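Local coordinates for protein chloride intracellular channel exc-4 (Caenorhabditis elegans, PDB 2YV9) that may insert into membranes to form chloride channels and is required to control lumen size as the excretory canal grows, at residues K17-Y23 with V55-K61; M82-K87 with G99-H103; E114-A119 with R178-L184. All coordinates share one frame; numbering follows the deposited sequence.

Contact 1. Residues K17-Y23 with V55-K61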
loop_
_atom_site.group_PDB
_atom_site.type_symbol
_atom_site.label_atom_id
_atom_site.label_comp_id
_atom_site.label_asym_id
_atom_site.label_seq_id
_atom_site.Cartn_x
_atom_site.Cartn_y
_atom_site.Cartn_z
ATOM N N LYS A 17 7.178 -15.409 -20.838
ATOM C CA LYS A 17 7.483 -14.549 -19.692
ATOM C C LYS A 17 6.213 -14.120 -18.992
ATOM O O LYS A 17 5.143 -14.012 -19.613
ATOM C CB LYS A 17 8.283 -13.307 -20.064
ATOM C CG LYS A 17 7.825 -12.558 -21.276
ATOM C CD LYS A 17 8.767 -12.787 -22.450
ATOM C CE LYS A 17 8.876 -11.558 -23.338
ATOM N NZ LYS A 17 9.800 -11.831 -24.482
ATOM N N PRO A 18 6.327 -13.895 -17.681
ATOM C CA PRO A 18 5.141 -13.541 -16.895
ATOM C C PRO A 18 4.416 -12.292 -17.399
ATOM O O PRO A 18 5.055 -11.351 -17.889
ATOM C CB PRO A 18 5.700 -13.321 -15.494
ATOM C CG PRO A 18 7.179 -13.187 -15.652
ATOM C CD PRO A 18 7.544 -13.968 -16.860
ATOM N N LEU A 19 3.084 -12.310 -17.302
ATOM C CA LEU A 19 2.243 -11.184 -17.640
ATOM C C LEU A 19 1.798 -10.558 -16.331
ATOM O O LEU A 19 1.111 -11.217 -15.535
ATOM C CB LEU A 19 0.993 -11.603 -18.442
ATOM C CG LEU A 19 -0.068 -10.511 -18.633
ATOM C CD1 LEU A 19 0.574 -9.307 -19.387
ATOM C CD2 LEU A 19 -1.299 -11.056 -19.361
ATOM N N LEU A 20 2.207 -9.305 -16.114
ATOM C CA LEU A 20 1.855 -8.533 -14.911
ATOM C C LEU A 20 0.985 -7.368 -15.355
ATOM O O LEU A 20 1.397 -6.598 -16.243
ATOM C CB LEU A 20 3.120 -8.019 -14.238
ATOM C CG LEU A 20 4.148 -9.078 -13.825
ATOM C CD1 LEU A 20 5.480 -8.458 -13.311
ATOM C CD2 LEU A 20 3.533 -10.053 -12.825
ATOM N N GLU A 21 -0.228 -7.276 -14.808
ATOM C CA GLU A 21 -1.135 -6.176 -15.116
ATOM C C GLU A 21 -1.111 -5.249 -13.907
ATOM O O GLU A 21 -1.177 -5.708 -12.777
ATOM C CB GLU A 21 -2.545 -6.690 -15.431
ATOM C CG GLU A 21 -2.531 -7.803 -16.487
ATOM C CD GLU A 21 -3.869 -8.497 -16.656
ATOM O OE1 GLU A 21 -4.867 -7.798 -16.948
ATOM O OE2 GLU A 21 -3.910 -9.746 -16.532
ATOM N N LEU A 22 -0.917 -3.962 -14.166
ATOM C CA LEU A 22 -0.937 -2.938 -13.141
ATOM C C LEU A 22 -2.142 -2.048 -13.339
ATOM O O LEU A 22 -2.346 -1.506 -14.426
ATOM C CB LEU A 22 0.326 -2.101 -13.238
ATOM C CG LEU A 22 0.451 -1.071 -12.116
ATOM C CD1 LEU A 22 0.747 -1.735 -10.777
ATOM C CD2 LEU A 22 1.573 -0.130 -12.481
ATOM N N TYR A 23 -2.930 -1.902 -12.270
ATOM C CA TYR A 23 -4.091 -1.036 -12.261
ATOM C C TYR A 23 -3.640 0.213 -11.533
ATOM O O TYR A 23 -3.086 0.120 -10.446
ATOM C CB TYR A 23 -5.248 -1.689 -11.494
ATOM C CG TYR A 23 -5.909 -2.824 -12.239
ATOM C CD1 TYR A 23 -7.073 -2.635 -12.957
ATOM C CD2 TYR A 23 -5.320 -4.088 -12.272
ATOM C CE1 TYR A 23 -7.665 -3.680 -13.647
ATOM C CE2 TYR A 23 -5.916 -5.132 -12.946
ATOM C CZ TYR A 23 -7.080 -4.924 -13.635
ATOM O OH TYR A 23 -7.651 -5.984 -14.317
ATOM N N VAL A 55 11.964 -9.136 -19.780
ATOM C CA VAL A 55 11.822 -10.000 -18.607
ATOM C C VAL A 55 10.327 -10.266 -18.304
ATOM O O VAL A 55 9.973 -11.337 -17.801
ATOM C CB VAL A 55 12.553 -9.367 -17.382
ATOM C CG1 VAL A 55 12.094 -9.953 -16.051
ATOM C CG2 VAL A 55 14.082 -9.498 -17.519
ATOM N N ALA A 56 9.460 -9.304 -18.588
ATOM C CA ALA A 56 8.021 -9.468 -18.322
ATOM C C ALA A 56 7.182 -8.834 -19.440
ATOM O O ALA A 56 7.643 -7.919 -20.115
ATOM C CB ALA A 56 7.659 -8.831 -16.966
ATOM N N ARG A 57 5.973 -9.354 -19.644
ATOM C CA ARG A 57 4.932 -8.669 -20.356
ATOM C C ARG A 57 4.164 -7.842 -19.315
ATOM O O ARG A 57 3.899 -8.310 -18.194
ATOM C CB ARG A 57 3.982 -9.628 -21.031
ATOM C CG ARG A 57 4.639 -10.488 -22.102
ATOM C CD ARG A 57 3.643 -11.518 -22.613
ATOM N NE ARG A 57 3.493 -12.624 -21.669
ATOM C CZ ARG A 57 2.364 -13.289 -21.433
ATOM N NH1 ARG A 57 1.244 -12.991 -22.077
ATOM N NH2 ARG A 57 2.358 -14.282 -20.552
ATOM N N VAL A 58 3.804 -6.629 -19.704
ATOM C CA VAL A 58 3.160 -5.708 -18.790
ATOM C C VAL A 58 2.049 -4.970 -19.514
ATOM O O VAL A 58 2.248 -4.443 -20.618
ATOM C CB VAL A 58 4.174 -4.660 -18.259
ATOM C CG1 VAL A 58 3.530 -3.679 -17.228
ATOM C CG2 VAL A 58 5.382 -5.320 -17.708
ATOM N N GLU A 59 0.883 -4.917 -18.869
ATOM C CA GLU A 59 -0.214 -4.095 -19.323
ATOM C C GLU A 59 -0.533 -3.139 -18.189
ATOM O O GLU A 59 -0.324 -3.480 -17.040
ATOM C CB GLU A 59 -1.432 -4.956 -19.673
ATOM C CG GLU A 59 -1.187 -5.900 -20.859
ATOM C CD GLU A 59 -2.368 -6.826 -21.140
ATOM O OE1 GLU A 59 -3.281 -6.915 -20.285
ATOM O OE2 GLU A 59 -2.368 -7.466 -22.214
ATOM N N VAL A 60 -0.968 -1.930 -18.517
ATOM C CA VAL A 60 -1.415 -0.988 -17.525
ATOM C C VAL A 60 -2.824 -0.526 -17.862
ATOM O O VAL A 60 -3.096 -0.202 -19.019
ATOM C CB VAL A 60 -0.506 0.261 -17.455
ATOM C CG1 VAL A 60 -1.054 1.258 -16.373
ATOM C CG2 VAL A 60 0.911 -0.132 -17.130
ATOM N N LYS A 61 -3.676 -0.435 -16.833
ATOM C CA LYS A 61 -5.079 -0.020 -16.970
ATOM C C LYS A 61 -5.442 0.998 -15.906
ATOM O O LYS A 61 -5.056 0.835 -14.756
ATOM C CB LYS A 61 -6.008 -1.223 -16.825
ATOM C CG LYS A 61 -5.841 -2.244 -17.924
ATOM C CD LYS A 61 -6.760 -3.440 -17.763
ATOM C CE LYS A 61 -6.516 -4.474 -18.860
ATOM N NZ LYS A 61 -6.683 -3.905 -20.227
#
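The parallel strand pair of a beta-alpha-beta unit, the opening of the thioredoxin-like N-terminal domain, brings Leu-19 to Tyr-23 alongside Arg-57 to Lys-61. The strand axes lie 4.7 Å apart and are inclined by 18°. The ladder starts at Arg-57 N, 2.8 Å from Pro-18 O, and proceeds by alternation: Leu-20 N and Leu-22 N donate to Arg-57 O and Glu-59 O, while Leu-20 O accepts from Glu-59 N and Leu-22 O from Lys-61 N; beyond this Lys-61 bonds to Val-24. Before the first rung the Arg-57 side chain adds a clamp. Its chain bends at chi3 (-77°), turning the guanidinium side-on, and NE and NH2 both reach Lys-17 O at 3.0 Å, with that oxygen in the guanidinium plane. These two bonds restrain the group's rotation, and NH2 also forms a salt bridge with Glu-86. Leu-19 CB lies over one face of the guanidinium, toward its rim, 3.7 Å from CZ. Leu-20, Leu-22 and Val-60 point to the other side of the sheet, where Trp-44 and Leu-47 of helix 38-52 pack on them; strand 81-84 flanks strand 19-25 through backbone bonds to Glu-21 and Tyr-23.

Contact 2. Residues M82-K87 with G99-H103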
loop_
_atom_site.group_PDB
_atom_site.type_symbol
_atom_site.label_atom_id
_atom_site.label_comp_id
_atom_site.label_asym_id
_atom_site.label_seq_id
_atom_site.Cartn_x
_atom_site.Cartn_y
_atom_site.Cartn_z
ATOM N N MET A 82 -1.547 -5.103 -8.660
ATOM C CA MET A 82 -0.904 -5.868 -9.717
ATOM C C MET A 82 -1.484 -7.265 -9.763
ATOM O O MET A 82 -1.650 -7.920 -8.678
ATOM C CB MET A 82 0.615 -5.899 -9.546
ATOM C CG MET A 82 1.341 -6.437 -10.782
ATOM S SD MET A 82 3.128 -6.225 -10.632
ATOM C CE MET A 82 3.604 -7.362 -9.367
ATOM N N ILE A 83 -1.849 -7.701 -10.996
ATOM C CA ILE A 83 -2.463 -8.995 -11.222
ATOM C C ILE A 83 -1.546 -9.877 -12.021
ATOM O O ILE A 83 -0.937 -9.407 -13.013
ATOM C CB ILE A 83 -3.793 -8.915 -12.027
ATOM C CG1 ILE A 83 -4.701 -7.833 -11.459
ATOM C CG2 ILE A 83 -4.494 -10.244 -11.955
ATOM C CD1 ILE A 83 -4.951 -8.000 -10.098
ATOM N N GLU A 84 -1.392 -11.110 -11.553
ATOM C CA GLU A 84 -0.626 -12.132 -12.346
ATOM C C GLU A 84 -1.558 -13.316 -12.540
ATOM O O GLU A 84 -1.534 -14.311 -11.831
ATOM C CB GLU A 84 0.662 -12.523 -11.661
ATOM C CG GLU A 84 1.633 -13.329 -12.533
ATOM C CD GLU A 84 3.031 -13.385 -11.916
ATOM O OE1 GLU A 84 3.252 -12.865 -10.785
ATOM O OE2 GLU A 84 3.925 -13.994 -12.544
ATOM N N GLU A 85 -2.418 -13.172 -13.524
ATOM C CA GLU A 85 -3.537 -14.085 -13.711
ATOM C C GLU A 85 -3.089 -15.523 -13.959
ATOM O O GLU A 85 -3.696 -16.456 -13.447
ATOM C CB GLU A 85 -4.394 -13.609 -14.856
ATOM C CG GLU A 85 -5.798 -13.552 -14.485
ATOM C CD GLU A 85 -6.657 -13.086 -15.613
ATOM O OE1 GLU A 85 -6.187 -12.349 -16.486
ATOM O OE2 GLU A 85 -7.828 -13.489 -15.589
ATOM N N GLU A 86 -1.992 -15.702 -14.690
ATOM C CA GLU A 86 -1.554 -17.048 -15.016
ATOM C C GLU A 86 -1.134 -17.832 -13.762
ATOM O O GLU A 86 -1.171 -19.050 -13.777
ATOM C CB GLU A 86 -0.442 -17.020 -16.093
ATOM C CG GLU A 86 -0.896 -16.354 -17.387
ATOM C CD GLU A 86 0.164 -16.312 -18.479
ATOM O OE1 GLU A 86 1.372 -16.482 -18.192
ATOM O OE2 GLU A 86 -0.235 -16.088 -19.639
ATOM N N LYS A 87 -0.726 -17.134 -12.685
ATOM C CA LYS A 87 -0.471 -17.782 -11.382
ATOM C C LYS A 87 -1.667 -17.690 -10.429
ATOM O O LYS A 87 -1.558 -18.073 -9.283
ATOM C CB LYS A 87 0.720 -17.124 -10.704
ATOM C CG LYS A 87 1.994 -17.151 -11.518
ATOM C CD LYS A 87 3.154 -16.671 -10.670
ATOM C CE LYS A 87 4.475 -16.954 -11.347
ATOM N NZ LYS A 87 4.764 -18.412 -11.386
ATOM N N GLY A 99 7.584 -6.932 -3.673
ATOM C CA GLY A 99 8.169 -8.280 -3.454
ATOM C C GLY A 99 8.265 -9.075 -4.744
ATOM O O GLY A 99 9.280 -9.732 -5.054
ATOM N N ARG A 100 7.208 -9.031 -5.519
ATOM C CA ARG A 100 7.167 -9.796 -6.771
ATOM C C ARG A 100 8.146 -9.182 -7.796
ATOM O O ARG A 100 8.874 -9.896 -8.501
ATOM C CB ARG A 100 5.749 -9.874 -7.341
ATOM C CG ARG A 100 5.661 -10.676 -8.672
ATOM C CD ARG A 100 6.207 -12.124 -8.530
ATOM N NE ARG A 100 5.988 -12.811 -9.802
ATOM C CZ ARG A 100 6.857 -13.641 -10.387
ATOM N NH1 ARG A 100 8.021 -13.922 -9.823
ATOM N NH2 ARG A 100 6.551 -14.170 -11.575
ATOM N N ILE A 101 8.187 -7.856 -7.876
ATOM C CA ILE A 101 9.091 -7.182 -8.831
ATOM C C ILE A 101 10.540 -7.403 -8.392
ATOM O O ILE A 101 11.410 -7.642 -9.233
ATOM C CB ILE A 101 8.737 -5.685 -9.000
ATOM C CG1 ILE A 101 7.267 -5.507 -9.409
ATOM C CG2 ILE A 101 9.701 -5.012 -10.017
ATOM C CD1 ILE A 101 6.814 -4.029 -9.318
ATOM N N PHE A 102 10.810 -7.352 -7.090
ATOM C CA PHE A 102 12.136 -7.589 -6.514
ATOM C C PHE A 102 12.611 -8.995 -6.878
ATOM O O PHE A 102 13.800 -9.184 -7.225
ATOM C CB PHE A 102 12.044 -7.489 -4.993
ATOM C CG PHE A 102 13.338 -7.766 -4.267
ATOM C CD1 PHE A 102 14.116 -6.714 -3.829
ATOM C CD2 PHE A 102 13.734 -9.052 -3.980
ATOM C CE1 PHE A 102 15.304 -6.940 -3.136
ATOM C CE2 PHE A 102 14.929 -9.285 -3.319
ATOM C CZ PHE A 102 15.695 -8.215 -2.882
ATOM N N HIS A 103 11.701 -9.961 -6.788
ATOM C CA HIS A 103 12.018 -11.369 -7.055
ATOM C C HIS A 103 12.453 -11.507 -8.493
ATOM O O HIS A 103 13.525 -12.089 -8.777
ATOM C CB HIS A 103 10.822 -12.295 -6.785
ATOM C CG HIS A 103 11.131 -13.736 -7.023
ATOM N ND1 HIS A 103 11.087 -14.308 -8.281
ATOM C CD2 HIS A 103 11.557 -14.705 -6.180
ATOM C CE1 HIS A 103 11.446 -15.577 -8.191
ATOM N NE2 HIS A 103 11.743 -15.843 -6.932
#
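A salt bridge to a buried glutamate, with a small apolar patch beside it, fastens helix 94-107 to strand 81-84 in the thioredoxin-like N-terminal domain. Glu-84 and Arg-100 carry it. Arg-100 presents its side-on edge, NE together with NH2, and each nitrogen takes a different carboxylate oxygen: NE to Glu-84 OE1 at 2.9 Å and NH2 to Glu-84 OE2 at 2.8 Å. Three observations identify this as a true bidentate pair. The carboxylate and guanidinium planes are only 11° apart, both oxygens use their syn lone pairs, and both N-H...O angles are near 160°. Two bonds in nearly one plane restrain both flat groups against rotation. Glu-84 is extended beyond CG and reaches straight from the strand, while a bend at chi2 (57°) brings the Arg-100 guanidinium to it; the two side chains cross at about a right angle. Glu-84 OE1 has a second partner in the hydroxyl of Tyr-91, which helps to position the carboxylate. Lys-87, from the 3-10 turn after the strand, brings its CE within 3.5 Å of Arg-100 NH2, while its ammonium stays farther off; a second positive charge here would probably help to keep Glu-84 ionised.

The apolar part rests on one methyl. Met-82 CE touches Arg-100 CB at 3.9 Å and Ile-101 CG1 at 4.1 Å, thereby packing against the aliphatic base of the arginine as well as its neighbour on the helix. Although the axes of segments 82-84 and 99-103 are 11.4 Å apart, long side chains span the gap. Pro-18 packs against both Glu-84 and Arg-100; Leu-20 of strand 19-25, Tyr-91 of strand 89-91 and Leu-47 touch Met-82, and Ile-101 continues onto Phe-43, Glu-46 and Leu-50 of helix 38-52.

Contact 3. Residues E114-A119 with R178-L184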
loop_
_atom_site.group_PDB
_atom_site.type_symbol
_atom_site.label_atom_id
_atom_site.label_comp_id
_atom_site.label_asym_id
_atom_site.label_seq_id
_atom_site.Cartn_x
_atom_site.Cartn_y
_atom_site.Cartn_z
ATOM N N GLU A 114 18.212 -1.684 -4.550
ATOM C CA GLU A 114 19.338 -1.501 -3.630
ATOM C C GLU A 114 18.829 -0.916 -2.324
ATOM O O GLU A 114 17.676 -0.495 -2.240
ATOM C CB GLU A 114 20.357 -0.553 -4.233
ATOM C CG GLU A 114 20.998 -1.003 -5.486
ATOM C CD GLU A 114 21.847 -2.225 -5.326
ATOM O OE1 GLU A 114 22.200 -2.585 -4.173
ATOM O OE2 GLU A 114 22.144 -2.827 -6.369
ATOM N N LYS A 115 19.646 -0.973 -1.278
ATOM C CA LYS A 115 19.331 -0.329 -0.002
ATOM C C LYS A 115 20.304 0.812 0.265
ATOM O O LYS A 115 21.519 0.668 0.156
ATOM C CB LYS A 115 19.330 -1.324 1.154
ATOM C CG LYS A 115 18.034 -2.094 1.301
ATOM C CD LYS A 115 16.901 -1.206 1.838
ATOM C CE LYS A 115 15.571 -1.955 1.888
ATOM N NZ LYS A 115 14.408 -1.080 1.552
ATOM N N ASP A 116 19.756 1.988 0.548
ATOM C CA ASP A 116 20.589 3.157 0.740
ATOM C C ASP A 116 19.835 4.075 1.678
ATOM O O ASP A 116 18.820 4.681 1.277
ATOM C CB ASP A 116 20.867 3.840 -0.560
ATOM C CG ASP A 116 21.775 5.039 -0.402
ATOM O OD1 ASP A 116 21.996 5.480 0.748
ATOM O OD2 ASP A 116 22.233 5.550 -1.429
ATOM N N PRO A 117 20.282 4.161 2.931
ATOM C CA PRO A 117 19.543 4.974 3.902
ATOM C C PRO A 117 19.778 6.488 3.692
ATOM O O PRO A 117 18.919 7.284 4.056
ATOM C CB PRO A 117 20.086 4.489 5.246
ATOM C CG PRO A 117 21.499 4.089 4.934
ATOM C CD PRO A 117 21.463 3.512 3.535
ATOM N N SER A 118 20.868 6.856 3.036
ATOM C CA SER A 118 21.077 8.241 2.618
ATOM C C SER A 118 19.931 8.658 1.697
ATOM O O SER A 118 19.285 9.674 1.910
ATOM C CB SER A 118 22.417 8.414 1.899
ATOM O OG SER A 118 22.438 9.621 1.140
ATOM N N ALA A 119 19.686 7.842 0.687
ATOM C CA ALA A 119 18.677 8.151 -0.340
ATOM C C ALA A 119 17.274 8.182 0.255
ATOM O O ALA A 119 16.457 9.078 -0.046
ATOM C CB ALA A 119 18.747 7.130 -1.440
ATOM N N ARG A 178 28.476 12.136 -6.103
ATOM C CA ARG A 178 28.360 10.798 -6.708
ATOM C C ARG A 178 28.768 10.767 -8.180
ATOM O O ARG A 178 29.304 9.768 -8.663
ATOM C CB ARG A 178 26.942 10.241 -6.539
ATOM C CG ARG A 178 26.689 9.744 -5.159
ATOM C CD ARG A 178 25.404 8.926 -4.975
ATOM N NE ARG A 178 25.328 8.503 -3.573
ATOM C CZ ARG A 178 24.285 7.947 -2.973
ATOM N NH1 ARG A 178 23.158 7.719 -3.630
ATOM N NH2 ARG A 178 24.375 7.625 -1.675
ATOM N N LYS A 179 28.517 11.861 -8.886
ATOM C CA LYS A 179 28.742 11.967 -10.328
ATOM C C LYS A 179 28.043 10.903 -11.186
ATOM O O LYS A 179 28.435 10.639 -12.319
ATOM C CB LYS A 179 30.260 12.009 -10.606
ATOM C CG LYS A 179 30.929 13.073 -9.766
ATOM C CD LYS A 179 32.402 13.247 -10.065
ATOM C CE LYS A 179 32.915 14.559 -9.486
ATOM N NZ LYS A 179 32.669 14.695 -8.013
ATOM N N SER A 180 26.940 10.371 -10.658
ATOM C CA SER A 180 26.149 9.312 -11.275
ATOM C C SER A 180 24.964 9.817 -12.092
ATOM O O SER A 180 24.463 10.899 -11.839
ATOM C CB SER A 180 25.606 8.383 -10.174
ATOM O OG SER A 180 24.991 9.094 -9.160
ATOM N N ARG A 181 24.585 9.034 -13.104
ATOM C CA ARG A 181 23.462 9.341 -13.989
ATOM C C ARG A 181 22.155 9.263 -13.218
ATOM O O ARG A 181 21.256 10.156 -13.354
ATOM C CB ARG A 181 23.393 8.287 -15.088
ATOM C CG ARG A 181 22.283 8.484 -16.086
ATOM C CD ARG A 181 22.747 9.371 -17.209
ATOM N NE ARG A 181 23.641 8.630 -18.105
ATOM C CZ ARG A 181 24.532 9.175 -18.936
ATOM N NH1 ARG A 181 24.685 10.499 -19.024
ATOM N NH2 ARG A 181 25.284 8.382 -19.689
ATOM N N TYR A 182 22.023 8.146 -12.504
ATOM C CA TYR A 182 20.898 7.930 -11.585
ATOM C C TYR A 182 21.367 8.210 -10.153
ATOM O O TYR A 182 22.524 8.577 -9.950
ATOM C CB TYR A 182 20.255 6.528 -11.822
ATOM C CG TYR A 182 19.602 6.429 -13.217
ATOM C CD1 TYR A 182 18.290 6.900 -13.429
ATOM C CD2 TYR A 182 20.282 5.912 -14.301
ATOM C CE1 TYR A 182 17.697 6.861 -14.680
ATOM C CE2 TYR A 182 19.696 5.864 -15.572
ATOM C CZ TYR A 182 18.386 6.350 -15.754
ATOM O OH TYR A 182 17.776 6.305 -16.985
ATOM N N LEU A 183 20.490 8.094 -9.152
ATOM C CA LEU A 183 20.783 8.539 -7.822
ATOM C C LEU A 183 21.897 7.720 -7.199
ATOM O O LEU A 183 22.715 8.271 -6.465
ATOM C CB LEU A 183 19.521 8.493 -6.935
ATOM C CG LEU A 183 19.546 9.184 -5.585
ATOM C CD1 LEU A 183 19.797 10.669 -5.704
ATOM C CD2 LEU A 183 18.229 8.940 -4.855
ATOM N N LEU A 184 21.926 6.428 -7.488
ATOM C CA LEU A 184 22.932 5.518 -6.876
ATOM C C LEU A 184 24.038 5.031 -7.776
ATOM O O LEU A 184 24.994 4.391 -7.297
ATOM C CB LEU A 184 22.222 4.295 -6.345
ATOM C CG LEU A 184 21.636 4.394 -4.947
ATOM C CD1 LEU A 184 20.669 5.570 -4.774
ATOM C CD2 LEU A 184 21.017 3.017 -4.605
#
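Asp-116 and Arg-178 approach from opposite directions, and their charged ends meet on a single carboxylate oxygen. Arg-178 NH2 lies 3.0 Å from Asp-116 OD2 on its syn side, while NH1 makes a weak second bond to the same atom. The geometry is skewed: the two planes stand 37° apart, and OD2 is tilted 22° out of the guanidinium plane. A further bond helps to fix the guanidinium, since NH1 also donates to Leu-183 O at 2.9 Å. Leu-183 O lies in the guanidinium plane, though NH1 approaches from above the carbonyl plane; this ties Arg-178 to the loop that follows it. The chain of Arg-178 is extended from CG to NE, carrying its charge from the end of helix 155-178 to the start of helix 117-140, both in the all-helical C-terminal part of the GST fold.

There Asp-116 is the N-cap residue. With CG anti to the backbone N (chi1 -178°), OD1 turns to the first turn of the helix and accepts weak bonds from the amides of Ser-118 and Ala-119; one oxygen caps while the other takes the salt bridge. Beside the polar pair Leu-184 splits its branches: CD1 lies 3.7 Å from Asp-116 OD2, and CD2 presses on Glu-114 CB at 3.6 Å. Ala-119 CB meets the CD2 methyl of Leu-183 at 3.9 Å. Helix 190-210 backs the contact, where the Tyr-191 hydroxyl bonds Asp-116 N and Asp-192 accepts from Leu-183 N.

Overall arrangement
The three contacts follow in series along the chain, each closing before the next opens. Contacts 1 and 2 are neighbours, their centres 9 Å apart, and share one mixed sheet in which strand 19-25 lies between strands 57-63 and 81-84; Glu-21 O to Ile-83 N, 2.8 Å, and a salt bridge from Arg-57 to Glu-86 join them directly. Contact 3 belongs to the helical part, its centre 27 Å from that of contact 1 and 26 Å from that of contact 2, though its nearest atoms come within about 6 Å of contact 2, where helix 94-107 leads on to helix 117-140. The division matches a GST-like fold; in CLIC proteins the N-terminal domain is thought to change conformation and insert into the membrane.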